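Tyrosyl-tRNA synthetase (Archaeoglobus fulgidus, PDB 2CYB) probably catalyses the attachment of tyrosine to its tRNA in two steps, first activating the amino acid with ATP and then transferring it to the tRNA acceptor end. Local coordinates at residues A[279-282]-A[283-287]; A[311-314]-A[315-318]. All coordinates share one frame; numbering follows the deposited sequence.

Contact 1 (A[279-282]-A[283-287])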
loop_
_atom_site.group_PDB
_atom_site.type_symbol
_atom_site.label_atom_id
_atom_site.label_comp_id
_atom_site.label_asym_id
_atom_site.label_seq_id
_atom_site.Cartn_x
_atom_site.Cartn_y
_atom_site.Cartn_z
ATOM N N GLU A 279 54.030 -1.440 7.013
ATOM C CA GLU A 279 53.035 -0.631 6.325
ATOM C C GLU A 279 52.436 -1.408 5.159
ATOM O O GLU A 279 53.147 -2.100 4.423
ATOM C CB GLU A 279 53.672 0.664 5.815
ATOM C CG GLU A 279 52.699 1.623 5.146
ATOM C CD GLU A 279 53.384 2.878 4.629
ATOM O OE1 GLU A 279 54.257 2.755 3.743
ATOM O OE2 GLU A 279 53.051 3.985 5.105
ATOM N N TYR A 280 51.122 -1.304 5.000
ATOM C CA TYR A 280 50.448 -1.986 3.908
ATOM C C TYR A 280 49.812 -0.955 2.995
ATOM O O TYR A 280 49.024 -0.118 3.439
ATOM C CB TYR A 280 49.392 -2.947 4.445
ATOM C CG TYR A 280 49.985 -4.053 5.284
ATOM C CD1 TYR A 280 50.012 -3.963 6.676
ATOM C CD2 TYR A 280 50.534 -5.186 4.682
ATOM C CE1 TYR A 280 50.574 -4.974 7.454
ATOM C CE2 TYR A 280 51.098 -6.205 5.449
ATOM C CZ TYR A 280 51.113 -6.091 6.834
ATOM O OH TYR A 280 51.670 -7.088 7.597
ATOM N N ALA A 281 50.172 -1.021 1.717
ATOM C CA ALA A 281 49.660 -0.086 0.726
ATOM C C ALA A 281 48.415 -0.605 0.020
ATOM O O ALA A 281 47.789 0.120 -0.750
ATOM C CB ALA A 281 50.752 0.227 -0.297
ATOM N N SER A 282 48.060 -1.859 0.267
ATOM C CA SER A 282 46.873 -2.434 -0.353
ATOM C C SER A 282 46.303 -3.496 0.569
ATOM O O SER A 282 47.011 -4.036 1.417
ATOM C CB SER A 282 47.217 -3.065 -1.704
ATOM O OG SER A 282 47.915 -4.284 -1.522
ATOM N N PHE A 283 45.023 -3.801 0.401
ATOM C CA PHE A 283 44.394 -4.800 1.242
ATOM C C PHE A 283 44.913 -6.184 0.914
ATOM O O PHE A 283 45.067 -7.020 1.799
ATOM C CB PHE A 283 42.868 -4.778 1.081
ATOM C CG PHE A 283 42.180 -5.858 1.858
ATOM C CD1 PHE A 283 41.776 -7.031 1.235
ATOM C CD2 PHE A 283 42.005 -5.735 3.232
ATOM C CE1 PHE A 283 41.212 -8.073 1.969
ATOM C CE2 PHE A 283 41.442 -6.773 3.973
ATOM C CZ PHE A 283 41.046 -7.942 3.338
ATOM N N GLU A 284 45.185 -6.432 -0.361
ATOM C CA GLU A 284 45.680 -7.742 -0.749
ATOM C C GLU A 284 47.011 -8.048 -0.056
ATOM O O GLU A 284 47.282 -9.194 0.288
ATOM C CB GLU A 284 45.842 -7.825 -2.267
ATOM C CG GLU A 284 45.943 -9.252 -2.787
ATOM C CD GLU A 284 44.818 -10.144 -2.272
ATOM O OE1 GLU A 284 44.830 -10.488 -1.071
ATOM O OE2 GLU A 284 43.920 -10.498 -3.067
ATOM N N GLU A 285 47.829 -7.022 0.153
ATOM C CA GLU A 285 49.119 -7.197 0.825
ATOM C C GLU A 285 48.869 -7.538 2.294
ATOM O O GLU A 285 49.492 -8.438 2.857
ATOM C CB GLU A 285 49.946 -5.909 0.748
ATOM C CG GLU A 285 50.400 -5.514 -0.650
ATOM C CD GLU A 285 51.085 -4.157 -0.678
ATOM O OE1 GLU A 285 51.494 -3.720 -1.775
ATOM O OE2 GLU A 285 51.215 -3.525 0.394
ATOM N N LEU A 286 47.950 -6.799 2.905
ATOM C CA LEU A 286 47.591 -7.000 4.303
ATOM C C LEU A 286 46.993 -8.390 4.465
ATOM O O LEU A 286 47.423 -9.165 5.315
ATOM C CB LEU A 286 46.585 -5.924 4.731
ATOM C CG LEU A 286 46.159 -5.800 6.198
ATOM C CD1 LEU A 286 45.297 -4.559 6.364
ATOM C CD2 LEU A 286 45.392 -7.026 6.635
ATOM N N ALA A 287 46.009 -8.714 3.632
ATOM C CA ALA A 287 45.362 -10.018 3.702
ATOM C C ALA A 287 46.368 -11.143 3.518
ATOM O O ALA A 287 46.313 -12.160 4.211
ATOM C CB ALA A 287 44.266 -10.120 2.642
#
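Y280 lays one ring face against the backbone and side chain of L286, where strand 278-280 turns into helix 283-292. The CA of L286 sits over the ring in a CH-pi contact, 3.9 Å from the Y280 ring centroid and 30° off its normal. Beside it, CB of L286 lies 3.9 Å from CG of Y280. The two side chains cross at about a right angle. Y280 has CG anti to its carbonyl carbon; this chi1 of -63° sets the ring beside the backbone N, with one face on L286 CA. Its phenol OH is hydrogen-bonded to D289, further along the same helix. I266 touches both Y280 and L286, and L252 and A255 of helix 250-263 also pack on L286. This is the buried packing.

The other part is polar and faces solvent. S282 is the N-cap. Its OG lies between the backbone N and the carbonyl carbon, within bonding distance of E285 N. S282 OG accepts from E285 N at 3.2 Å. It is also pressed against CG of E285, with OG to CG only 2.9 Å. The carbonyl of S282 makes the first regular helical bond, from L286 N to S282 O at 3.3 Å. E285 N also makes a weak hydrogen bond to S282 O, so its N-H is shared between S282 OG and S282 O. E285 runs back past the serine with its chain extended beyond CG. Its OE2 takes the N-H of A281 at 3.0 Å, with the donor 37° out of the carboxylate plane. The negative carboxylate near the helix start is probably favoured by the helix dipole. A281 and the carboxylate end of E285 form the exposed side.

The arrangement is a serine N-cap with a glutamate at N3. It resembles a capping box, but the carboxylate accepts the N-H of A281, one residue before the cap. It caps helix 283-292 two residues after the strand ends.

Contact 2 (A[311-314]-A[315-318])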
loop_
_atom_site.group_PDB
_atom_site.type_symbol
_atom_site.label_atom_id
_atom_site.label_comp_id
_atom_site.label_asym_id
_atom_site.label_seq_id
_atom_site.Cartn_x
_atom_site.Cartn_y
_atom_site.Cartn_z
ATOM N N LEU A 311 39.423 8.435 12.183
ATOM C CA LEU A 311 38.315 8.659 11.264
ATOM C C LEU A 311 37.121 9.305 11.979
ATOM O O LEU A 311 36.595 10.330 11.535
ATOM C CB LEU A 311 37.919 7.310 10.647
ATOM C CG LEU A 311 37.271 7.251 9.265
ATOM C CD1 LEU A 311 37.316 5.824 8.749
ATOM C CD2 LEU A 311 35.842 7.749 9.339
ATOM N N LEU A 312 36.705 8.702 13.088
ATOM C CA LEU A 312 35.572 9.200 13.862
ATOM C C LEU A 312 35.872 10.508 14.578
ATOM O O LEU A 312 35.011 11.388 14.661
ATOM C CB LEU A 312 35.127 8.148 14.878
ATOM C CG LEU A 312 34.355 6.942 14.337
ATOM C CD1 LEU A 312 35.141 6.254 13.242
ATOM C CD2 LEU A 312 34.078 5.977 15.476
ATOM N N GLU A 313 37.087 10.638 15.102
ATOM C CA GLU A 313 37.475 11.862 15.791
ATOM C C GLU A 313 37.351 13.029 14.825
ATOM O O GLU A 313 36.787 14.069 15.161
ATOM C CB GLU A 313 38.914 11.757 16.306
ATOM C CG GLU A 313 39.020 11.138 17.686
ATOM C CD GLU A 313 38.385 12.008 18.758
ATOM O OE1 GLU A 313 38.873 13.141 18.973
ATOM O OE2 GLU A 313 37.399 11.564 19.383
ATOM N N ASP A 314 37.878 12.847 13.621
ATOM C CA ASP A 314 37.807 13.879 12.601
ATOM C C ASP A 314 36.341 14.160 12.261
ATOM O O ASP A 314 35.948 15.310 12.060
ATOM C CB ASP A 314 38.552 13.425 11.346
ATOM C CG ASP A 314 38.480 14.442 10.229
ATOM O OD1 ASP A 314 38.986 15.569 10.414
ATOM O OD2 ASP A 314 37.916 14.113 9.163
ATOM N N ALA A 315 35.534 13.104 12.206
ATOM C CA ALA A 315 34.117 13.247 11.893
ATOM C C ALA A 315 33.444 14.132 12.934
ATOM O O ALA A 315 32.710 15.061 12.595
ATOM C CB ALA A 315 33.443 11.870 11.847
ATOM N N ARG A 316 33.697 13.842 14.204
ATOM C CA ARG A 316 33.116 14.623 15.285
ATOM C C ARG A 316 33.614 16.064 15.230
ATOM O O ARG A 316 32.859 17.002 15.482
ATOM C CB ARG A 316 33.454 13.977 16.633
ATOM C CG ARG A 316 32.544 12.799 16.971
ATOM C CD ARG A 316 33.058 11.975 18.140
ATOM N NE ARG A 316 34.231 11.188 17.773
ATOM C CZ ARG A 316 34.796 10.273 18.554
ATOM N NH1 ARG A 316 35.862 9.609 18.131
ATOM N NH2 ARG A 316 34.295 10.017 19.755
ATOM N N LYS A 317 34.885 16.235 14.880
ATOM C CA LYS A 317 35.481 17.560 14.770
ATOM C C LYS A 317 34.685 18.395 13.769
ATOM O O LYS A 317 34.332 19.539 14.048
ATOM C CB LYS A 317 36.934 17.443 14.305
ATOM C CG LYS A 317 37.664 18.767 14.139
ATOM C CD LYS A 317 39.028 18.548 13.496
ATOM C CE LYS A 317 39.799 19.849 13.357
ATOM N NZ LYS A 317 40.128 20.442 14.683
ATOM N N ARG A 318 34.411 17.818 12.602
ATOM C CA ARG A 318 33.651 18.510 11.569
ATOM C C ARG A 318 32.222 18.697 12.053
ATOM O O ARG A 318 31.627 19.760 11.886
ATOM C CB ARG A 318 33.638 17.699 10.270
ATOM C CG ARG A 318 34.990 17.541 9.602
ATOM C CD ARG A 318 34.879 16.667 8.361
ATOM N NE ARG A 318 36.181 16.419 7.749
ATOM C CZ ARG A 318 36.379 15.630 6.696
ATOM N NH1 ARG A 318 37.603 15.465 6.209
ATOM N NH2 ARG A 318 35.355 15.004 6.129
#
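The R316 guanidinium has E313 OE2 over one face and L312 O at its edge, near its plane. The edge contact is a weak hydrogen bond from R316 NE to L312 O, 3.2 Å long with an N-H...O angle of 163°. The face contact is a salt bridge: E313 OE2 lies 2.8 Å from R316 NH1. That oxygen is well out of the guanidinium plane, so charge alone holds it and no N-H points at it. The carboxylate and guanidinium planes are 69° apart. The bends at E313 chi2 and R316 chi3 bring OE2 over the guanidinium.

R318 is met in a similar way. D314 OD2 stands over one face, offset toward the rim, and lies 3.2 Å from R318 NE. Here the planes are 81° apart, and again the bridge is electrostatic. The arginine reaches it with a chain extended from CG to NE.

L312 O has a second donor, R316 N at 2.8 Å, so it accepts from both the backbone N and, weakly, NE of R316. L312 itself is buried and touches V232 of helix 229-237. P229 of that helix touches both E313 and R316.

Spacings of three residues (E313 to R316) and four (D314 to R318) are typical of intrahelical salt bridges. Here they lie near the C-terminal end of helix 297-319.

Contact 1 comes first along the chain and closes before contact 2 opens. Their centres are 25 Å apart, and their nearest atoms are about 13 Å apart, so they do not touch. Contact 1 joins the end of the two-stranded antiparallel sheet 266-268/278-280 to helix 283-292. Contact 2 lies within the next helix, 297-319. Both stand away from the tyrosine pocket and the HIGH and KMSKS motifs. Neither is touched by the other subunit of the dimer. They are local elements of the C-terminal part of the chain: one marks where a helix starts, the other ties together successive turns near the end of the last helix.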